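Local atomic coordinates of conserved Archaeal protein (PDB entry 4OPC), a protein that reduces the double bonds of geranylgeranyl chains in archaeal membrane lipid precursors, using a bound FAD cofactor. Residues 350-354 with 445-449. Residues are numbered along the deposited sequence; the frame is centred on the assembly and turned at random.
Sequences IFRRF and LTEFN
Two helices of the C-terminal helical region, 332-357 and 434-452, pack here through Ile350 and Arg353 on one and Leu445, Phe448 and Asn449 on the other; the axes of the nearly parallel segments 350-354 and 445-449 approach to 11.0 Å and are inclined by 18°. Phe448 points across to helix 332-357. With its CG anti to the backbone N (chi1 -178°), the ring lies over Ile350. In one of the two conformers of Ile350, CG2 sits 3.7 Å from the Phe448 ring centroid in a CH-pi contact and CD1 packs 3.6 Å from Leu445 CD2. Arg353 CB meets the rim of the same ring in its plane. Ile350 and Phe448 also touch helix 410-425, through Met417 and Ser416. Toward solvent, the Arg353 guanidinium rests one face on Leu445 CD2, 3.9 Å above its plane, while Asp349 forms a salt bridge with NE. The guanidinium and the Asn449 amide are nearly coplanar, 11° apart, and Arg353 NH1 donates to an in-plane lone pair of Asn449 OD1 at 2.9 Å. Replacing Arg353 by an alanine would probably leave Asn449 OD1 without its guanidinium donor, the amide freer to turn and Leu445 CD2 without its flat cover. A water accepts from both Arg353 NH1 and Asn449 ND2.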
ATOM      1  N   ILE A 350       0.110  -1.641  14.519  1.00 12.47           N
ATOM      2  CA  ILE A 350      -0.211  -2.231  15.822  0.67 12.33           C
ATOM      3  C   ILE A 350      -1.538  -2.988  15.760  1.00 12.13           C
ATOM      4  O   ILE A 350      -1.644  -4.149  16.181  1.00 14.29           O
ATOM      5  CB  ILE A 350      -0.319  -1.137  16.915  0.67 11.44           C
ATOM      6  CG1 ILE A 350       1.050  -0.516  17.198  0.67 19.14           C
ATOM      7  CG2 ILE A 350      -0.903  -1.702  18.191  0.67 14.77           C
ATOM      8  CD1 ILE A 350       2.031  -1.448  17.883  0.67 19.38           C
ATOM      9  N   PHE A 351      -2.567  -2.333  15.231  1.00 13.12           N
ATOM     10  CA  PHE A 351      -3.899  -2.923  15.198  1.00 15.07           C
ATOM     11  C   PHE A 351      -3.919  -4.216  14.376  1.00 12.21           C
ATOM     12  O   PHE A 351      -4.495  -5.221  14.811  1.00 13.91           O
ATOM     13  CB  PHE A 351      -4.913  -1.880  14.698  1.00 15.56           C
ATOM     14  CG  PHE A 351      -6.352  -2.258  14.909  1.00 14.20           C
ATOM     15  CD1 PHE A 351      -6.794  -2.784  16.114  1.00 18.06           C
ATOM     16  CD2 PHE A 351      -7.279  -2.032  13.912  1.00 17.95           C
ATOM     17  CE1 PHE A 351      -8.130  -3.117  16.294  1.00 18.83           C
ATOM     18  CE2 PHE A 351      -8.614  -2.361  14.095  1.00 22.21           C
ATOM     19  CZ  PHE A 351      -9.033  -2.892  15.297  1.00 19.86           C
ATOM     20  N   ARG A 352      -3.250  -4.209  13.223  1.00 12.69           N
ATOM     21  CA  ARG A 352      -3.115  -5.407  12.398  1.00 13.15           C
ATOM     22  C   ARG A 352      -2.570  -6.612  13.171  1.00 11.90           C
ATOM     23  O   ARG A 352      -3.050  -7.736  13.005  1.00 13.84           O
ATOM     24  CB  ARG A 352      -2.197  -5.122  11.191  1.00 15.32           C
ATOM     25  CG  ARG A 352      -1.483  -6.374  10.673  1.00 23.19           C
ATOM     26  CD  ARG A 352      -0.437  -6.091   9.628  1.00 28.22           C
ATOM     27  NE  ARG A 352       0.848  -5.630  10.157  1.00 35.77           N
ATOM     28  CZ  ARG A 352       1.884  -6.428  10.403  1.00 18.41           C
ATOM     29  NH1 ARG A 352       1.778  -7.724  10.182  1.00 19.29           N
ATOM     30  NH2 ARG A 352       3.041  -5.926  10.812  1.00 18.55           N
ATOM     31  N   ARG A 353      -1.541  -6.386  13.974  1.00 12.87           N
ATOM     32  CA  ARG A 353      -0.888  -7.468  14.702  1.00 14.68           C
ATOM     33  C   ARG A 353      -1.873  -8.132  15.648  1.00 14.29           C
ATOM     34  O   ARG A 353      -1.910  -9.355  15.785  1.00 16.69           O
ATOM     35  CB  ARG A 353       0.313  -6.923  15.470  1.00 14.72           C
ATOM     36  CG  ARG A 353       1.453  -6.501  14.566  1.00 15.52           C
ATOM     37  CD  ARG A 353       2.414  -5.567  15.281  1.00 15.59           C
ATOM     38  NE  ARG A 353       3.259  -4.909  14.293  1.00 15.62           N
ATOM     39  CZ  ARG A 353       4.574  -5.062  14.192  1.00 17.29           C
ATOM     40  NH1 ARG A 353       5.239  -5.815  15.058  1.00 21.28           N
ATOM     41  NH2 ARG A 353       5.231  -4.436  13.231  1.00 18.25           N
ATOM     42  N   PHE A 354      -2.688  -7.316  16.303  1.00 13.74           N
ATOM     43  CA  PHE A 354      -3.759  -7.813  17.132  1.00 14.31           C
ATOM     44  C   PHE A 354      -4.775  -8.631  16.320  1.00 13.05           C
ATOM     45  O   PHE A 354      -5.091  -9.768  16.679  1.00 13.95           O
ATOM     46  CB  PHE A 354      -4.421  -6.618  17.828  1.00 13.72           C
ATOM     47  CG  PHE A 354      -5.684  -6.943  18.574  1.00 12.83           C
ATOM     48  CD1 PHE A 354      -5.656  -7.674  19.758  1.00 16.16           C
ATOM     49  CD2 PHE A 354      -6.905  -6.489  18.099  1.00 16.90           C
ATOM     50  CE1 PHE A 354      -6.837  -7.939  20.450  1.00 16.42           C
ATOM     51  CE2 PHE A 354      -8.080  -6.753  18.784  1.00 20.30           C
ATOM     52  CZ  PHE A 354      -8.045  -7.473  19.958  1.00 17.10           C
ATOM     53  N   LEU A 445       7.014  -1.417  19.443  1.00 19.78           N
ATOM     54  CA  LEU A 445       6.621  -2.615  18.711  1.00 19.13           C
ATOM     55  C   LEU A 445       7.078  -3.902  19.403  1.00 19.60           C
ATOM     56  O   LEU A 445       6.304  -4.853  19.504  1.00 20.93           O
ATOM     57  CB  LEU A 445       7.166  -2.558  17.285  1.00 18.16           C
ATOM     58  CG  LEU A 445       6.570  -1.445  16.433  1.00 18.70           C
ATOM     59  CD1 LEU A 445       7.341  -1.303  15.136  1.00 18.98           C
ATOM     60  CD2 LEU A 445       5.112  -1.725  16.132  1.00 22.22           C
ATOM     61  N   THR A 446       8.321  -3.928  19.874  1.00 21.07           N
ATOM     62  CA  THR A 446       8.851  -5.084  20.597  1.00 22.27           C
ATOM     63  C   THR A 446       7.998  -5.402  21.823  1.00 24.76           C
ATOM     64  O   THR A 446       7.611  -6.556  22.046  1.00 25.26           O
ATOM     65  CB  THR A 446      10.309  -4.852  21.047  1.00 24.08           C
ATOM     66  OG1 THR A 446      11.139  -4.676  19.891  1.00 33.49           O
ATOM     67  CG2 THR A 446      10.819  -6.042  21.854  1.00 32.20           C
ATOM     68  N   GLU A 447       7.703  -4.379  22.618  1.00 25.56           N
ATOM     69  CA  GLU A 447       6.877  -4.563  23.808  1.00 25.06           C
ATOM     70  C   GLU A 447       5.467  -5.004  23.437  1.00 21.69           C
ATOM     71  O   GLU A 447       4.875  -5.851  24.108  1.00 22.80           O
ATOM     72  CB  GLU A 447       6.814  -3.279  24.632  1.00 27.39           C
ATOM     73  CG  GLU A 447       8.128  -2.842  25.233  1.00 37.39           C
ATOM     74  CD  GLU A 447       7.998  -1.550  26.017  1.00 66.97           C
ATOM     75  OE1 GLU A 447       6.983  -1.388  26.732  1.00 66.27           O
ATOM     76  OE2 GLU A 447       8.904  -0.695  25.912  1.00 68.33           O
ATOM     77  N   PHE A 448       4.920  -4.438  22.367  1.00 20.20           N
ATOM     78  CA  PHE A 448       3.583  -4.830  21.956  1.00 18.37           C
ATOM     79  C   PHE A 448       3.526  -6.286  21.500  1.00 23.76           C
ATOM     80  O   PHE A 448       2.628  -7.026  21.890  1.00 20.13           O
ATOM     81  CB  PHE A 448       3.019  -3.906  20.872  1.00 17.19           C
ATOM     82  CG  PHE A 448       1.624  -4.275  20.464  1.00 17.53           C
ATOM     83  CD1 PHE A 448       0.568  -4.032  21.322  1.00 18.66           C
ATOM     84  CD2 PHE A 448       1.379  -4.925  19.267  1.00 18.95           C
ATOM     85  CE1 PHE A 448      -0.719  -4.396  20.985  1.00 20.95           C
ATOM     86  CE2 PHE A 448       0.094  -5.295  18.923  1.00 19.97           C
ATOM     87  CZ  PHE A 448      -0.953  -5.032  19.779  1.00 20.54           C
ATOM     88  N   ASN A 449       4.490  -6.699  20.683  1.00 20.03           N
ATOM     89  CA  ASN A 449       4.552  -8.088  20.236  1.00 24.13           C
ATOM     90  C   ASN A 449       4.564  -9.046  21.415  1.00 23.17           C
ATOM     91  O   ASN A 449       3.885 -10.071  21.408  1.00 23.19           O
ATOM     92  CB  ASN A 449       5.802  -8.342  19.389  1.00 20.61           C
ATOM     93  CG  ASN A 449       5.759  -7.657  18.038  1.00 24.18           C
ATOM     94  OD1 ASN A 449       4.691  -7.330  17.511  1.00 21.43           O
ATOM     95  ND2 ASN A 449       6.932  -7.443  17.460  1.00 28.66           N
TER
HETATM   96  O   HOH W   1       8.056  -6.584  14.868  1.00 34.54           O